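Local structure of motility-associated killing factor MakB (Vibrio cholerae serotype O1, 6W1W) at residues Gln134-Asn137 with Ala138-Leu141; Ile262-Thr265 with Leu266-Ser270. The protein probably acts as one component of a three-part cytotoxin resembling the alpha-pore-forming toxins. One frame throughout, in Å; residues are numbered along the deposited sequence.

Contact 1, residues 134-141, spans about two turns of helix 100-151; contact 2, residues 262-270, is the C-terminal end of helix 251-270. Their centres lie about 11 Å apart, and charged and polar side chains of the first meet the last turn of the second. Lys136 NZ comes within 3.0 Å of the backbone O of Ser267, and Glu139 OE2 probably hydrogen-bonds to Ser270 OG. Both contacts lie on the same side of the chain's centre, about 18 Å and 13 Å from it. A 1,2-ethanediol molecule, probably from the crystallisation liquor, sits about 3 Å from the side chain of Ile263 in contact 2.

Contact 1: residues Gln134-Asn137 with Ala138-Leu141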
loop_
_atom_site.group_PDB
_atom_site.type_symbol
_atom_site.label_atom_id
_atom_site.label_comp_id
_atom_site.label_asym_id
_atom_site.label_seq_id
_atom_site.Cartn_x
_atom_site.Cartn_y
_atom_site.Cartn_z
ATOM N N GLN A 134 3.396 8.910 -12.500
ATOM C CA GLN A 134 2.153 8.866 -13.259
ATOM C C GLN A 134 0.970 9.295 -12.400
ATOM O O GLN A 134 0.146 10.115 -12.824
ATOM C CB GLN A 134 1.947 7.462 -13.829
ATOM C CG GLN A 134 2.778 7.197 -15.067
ATOM C CD GLN A 134 2.685 8.350 -16.045
ATOM O OE1 GLN A 134 3.622 9.138 -16.195
ATOM N NE2 GLN A 134 1.538 8.468 -16.704
ATOM N N ALA A 135 0.881 8.760 -11.176
ATOM C CA ALA A 135 -0.182 9.162 -10.259
ATOM C C ALA A 135 -0.045 10.628 -9.865
ATOM O O ALA A 135 -1.047 11.339 -9.731
ATOM C CB ALA A 135 -0.172 8.266 -9.022
ATOM N N LYS A 136 1.191 11.100 -9.681
ATOM C CA LYS A 136 1.406 12.513 -9.391
ATOM C C LYS A 136 1.007 13.401 -10.566
ATOM O O LYS A 136 0.563 14.536 -10.361
ATOM C CB LYS A 136 2.866 12.751 -9.009
ATOM C CG LYS A 136 3.201 12.308 -7.596
ATOM C CD LYS A 136 2.263 12.985 -6.618
ATOM C CE LYS A 136 2.184 12.244 -5.302
ATOM N NZ LYS A 136 1.050 12.745 -4.480
ATOM N N ASN A 137 1.149 12.903 -11.797
ATOM C CA ASN A 137 0.766 13.697 -12.962
ATOM C C ASN A 137 -0.747 13.866 -13.043
ATOM O O ASN A 137 -1.251 14.992 -13.138
ATOM C CB ASN A 137 1.299 13.051 -14.243
ATOM C CG ASN A 137 2.632 13.633 -14.687
ATOM O OD1 ASN A 137 3.025 14.723 -14.261
ATOM N ND2 ASN A 137 3.331 12.910 -15.564
ATOM N N ALA A 138 -1.490 12.755 -13.017
ATOM C CA ALA A 138 -2.943 12.841 -13.140
ATOM C C ALA A 138 -3.564 13.580 -11.963
ATOM O O ALA A 138 -4.647 14.162 -12.101
ATOM C CB ALA A 138 -3.551 11.445 -13.265
ATOM N N GLU A 139 -2.903 13.571 -10.802
ATOM C CA GLU A 139 -3.398 14.340 -9.667
ATOM C C GLU A 139 -3.297 15.837 -9.934
ATOM O O GLU A 139 -4.272 16.576 -9.756
ATOM C CB GLU A 139 -2.631 13.963 -8.397
ATOM C CG GLU A 139 -3.167 12.726 -7.681
ATOM C CD GLU A 139 -2.202 12.193 -6.634
ATOM O OE1 GLU A 139 -1.378 12.985 -6.127
ATOM O OE2 GLU A 139 -2.255 10.982 -6.333
ATOM N N GLU A 140 -2.120 16.299 -10.375
ATOM C CA GLU A 140 -1.920 17.725 -10.626
ATOM C C GLU A 140 -2.893 18.258 -11.669
ATOM O O GLU A 140 -3.236 19.446 -11.655
ATOM C CB GLU A 140 -0.478 17.981 -11.064
ATOM C CG GLU A 140 -0.125 19.453 -11.236
ATOM C CD GLU A 140 1.283 19.657 -11.759
ATOM O OE1 GLU A 140 2.054 18.674 -11.787
ATOM O OE2 GLU A 140 1.618 20.798 -12.145
ATOM N N LEU A 141 -3.349 17.397 -12.579
ATOM C CA LEU A 141 -4.366 17.815 -13.536
ATOM C C LEU A 141 -5.694 18.069 -12.839
ATOM O O LEU A 141 -6.364 19.073 -13.110
ATOM C CB LEU A 141 -4.524 16.761 -14.630
ATOM C CG LEU A 141 -3.344 16.586 -15.586
ATOM C CD1 LEU A 141 -3.654 15.482 -16.576
ATOM C CD2 LEU A 141 -3.014 17.892 -16.308
#
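Lys136 and Glu139, three residues apart on one face of helix 100-151, form an i to i+3 salt bridge, with Lys136 NZ 2.9 Å from Glu139 OE1. The bend at chi2, -55°, turns the lysine chain toward Glu139, after which CD, CE and NZ run on extended. In Glu139, chi1 of -84° sets CG anti to the carbonyl carbon and 3.3 Å from Ala135 O; the extended remainder then carries the carboxylate to Lys136 NZ. The two chains cross at an angle, and the ammonium takes the syn lone pair of OE1, on the side of the other carboxylate oxygen. Beneath them the backbone is regular alpha helix: Ala138 N bonds to Gln134 O and Glu139 N to Ala135 O, both at 3.1 Å. OE2 probably pairs with Ser270 OG, while Lys136 NZ has a second acidic partner in Glu271; this surrounding would probably favour the charged forms of both side chains. The pair thus belongs to a polar cluster between two packed helices of the bundle, 100-151 and 251-270. Around the helix, Ala135 and Ala138 lie against Met62 and Leu58 of helix 46-66, and Ala135 and Lys136 also touch Ser270 at the end of helix 251-270.

Contact 2: residues Ile262-Thr265 with Leu266-Ser270; sequences IIQT and LSNMS
Thr265 and Met269 meet one turn apart in the last part of helix 251-270, an alpha helix whose i to i+4 pattern is seen in Leu266 N to Ile262 O, Ser267 N to Ile263 O and Met269 N to Thr265 O, the last at 2.7 Å. Met269 can be followed outward. Its CB lies 3.2 Å from Thr265 O; CG and SD carry the chain on, and the bend at chi3, -40°, swings CE back to 3.6 Å from that same oxygen. The side chain thus curls over the carbonyl that its own backbone N-H binds, and it also touches Tyr29 and Thr32 of helix 9-35. On the buried side, Leu266 brings CG to 3.3 Å from Ile262 O and packs on Tyr29, while Ile262 touches Leu212 and Phe214 of strand 209-220 and Ile263 touches Leu142 and Ile146 of helix 100-151. Thr265 adds a side-chain bond to the preceding turn: with chi1 at 55°, OG1 sits between the backbone N and the carbonyl carbon and donates to Ile262 O at 2.8 Å. That oxygen accepts twice, Thr265 OG1 and Leu266 N approaching it from the same face of its carbonyl plane, the hydroxyl at a C=O...O angle of 116°.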
loop_
_atom_site.group_PDB
_atom_site.type_symbol
_atom_site.label_atom_id
_atom_site.label_comp_id
_atom_site.label_asym_id
_atom_site.label_seq_id
_atom_site.Cartn_x
_atom_site.Cartn_y
_atom_site.Cartn_z
ATOM N N ILE A 262 -11.135 15.354 -1.725
ATOM C CA ILE A 262 -10.870 14.025 -2.276
ATOM C C ILE A 262 -9.507 13.994 -2.963
ATOM O O ILE A 262 -8.730 13.044 -2.792
ATOM C CB ILE A 262 -11.997 13.608 -3.237
ATOM C CG1 ILE A 262 -13.355 13.881 -2.597
ATOM C CG2 ILE A 262 -11.870 12.135 -3.598
ATOM C CD1 ILE A 262 -13.572 13.132 -1.306
ATOM N N ILE A 263 -9.192 15.031 -3.746
ATOM C CA ILE A 263 -7.861 15.129 -4.340
ATOM C C ILE A 263 -6.807 15.243 -3.248
ATOM O O ILE A 263 -5.764 14.577 -3.296
ATOM C CB ILE A 263 -7.795 16.312 -5.329
ATOM C CG1 ILE A 263 -8.117 15.850 -6.753
ATOM C CG2 ILE A 263 -6.424 16.992 -5.303
ATOM C CD1 ILE A 263 -9.563 15.489 -6.977
ATOM N N GLN A 264 -7.076 16.064 -2.229
ATOM C CA GLN A 264 -6.105 16.282 -1.161
ATOM C C GLN A 264 -5.780 14.991 -0.416
ATOM O O GLN A 264 -4.655 14.825 0.071
ATOM C CB GLN A 264 -6.626 17.348 -0.196
ATOM C CG GLN A 264 -5.636 17.764 0.874
ATOM C CD GLN A 264 -4.299 18.176 0.306
ATOM O OE1 GLN A 264 -3.301 17.479 0.477
ATOM N NE2 GLN A 264 -4.269 19.318 -0.373
ATOM N N THR A 265 -6.735 14.061 -0.322
ATOM C CA THR A 265 -6.425 12.778 0.302
ATOM C C THR A 265 -5.700 11.855 -0.670
ATOM O O THR A 265 -4.833 11.076 -0.252
ATOM C CB THR A 265 -7.698 12.103 0.844
ATOM O OG1 THR A 265 -8.667 11.969 -0.203
ATOM C CG2 THR A 265 -8.303 12.913 2.006
ATOM N N LEU A 266 -6.033 11.941 -1.962
ATOM C CA LEU A 266 -5.290 11.197 -2.974
ATOM C C LEU A 266 -3.825 11.614 -3.000
ATOM O O LEU A 266 -2.932 10.762 -3.081
ATOM C CB LEU A 266 -5.924 11.399 -4.348
ATOM C CG LEU A 266 -7.249 10.692 -4.633
ATOM C CD1 LEU A 266 -7.764 11.038 -6.024
ATOM C CD2 LEU A 266 -7.095 9.191 -4.481
ATOM N N SER A 267 -3.558 12.922 -2.931
ATOM C CA SER A 267 -2.176 13.392 -2.871
ATOM C C SER A 267 -1.440 12.795 -1.680
ATOM O O SER A 267 -0.314 12.304 -1.822
ATOM C CB SER A 267 -2.138 14.921 -2.812
ATOM O OG SER A 267 -2.192 15.490 -4.111
ATOM N N ASN A 268 -2.060 12.819 -0.497
ATOM C CA ASN A 268 -1.405 12.260 0.680
ATOM C C ASN A 268 -1.304 10.745 0.594
ATOM O O ASN A 268 -0.315 10.161 1.055
ATOM C CB ASN A 268 -2.149 12.669 1.948
ATOM C CG ASN A 268 -2.059 14.156 2.219
ATOM O OD1 ASN A 268 -3.073 14.827 2.404
ATOM N ND2 ASN A 268 -0.838 14.680 2.251
ATOM N N MET A 269 -2.318 10.097 0.018
ATOM C CA MET A 269 -2.251 8.655 -0.183
ATOM C C MET A 269 -1.094 8.282 -1.100
ATOM O O MET A 269 -0.396 7.290 -0.855
ATOM C CB MET A 269 -3.572 8.147 -0.757
ATOM C CG MET A 269 -3.978 6.751 -0.314
ATOM S SD MET A 269 -5.681 6.367 -0.810
ATOM C CE MET A 269 -6.512 7.928 -0.495
ATOM N N SER A 270 -0.879 9.063 -2.169
ATOM C CA SER A 270 0.183 8.746 -3.117
ATOM C C SER A 270 1.563 8.923 -2.505
ATOM O O SER A 270 2.502 8.226 -2.902
ATOM C CB SER A 270 0.059 9.611 -4.370
ATOM O OG SER A 270 -1.049 9.212 -5.157
#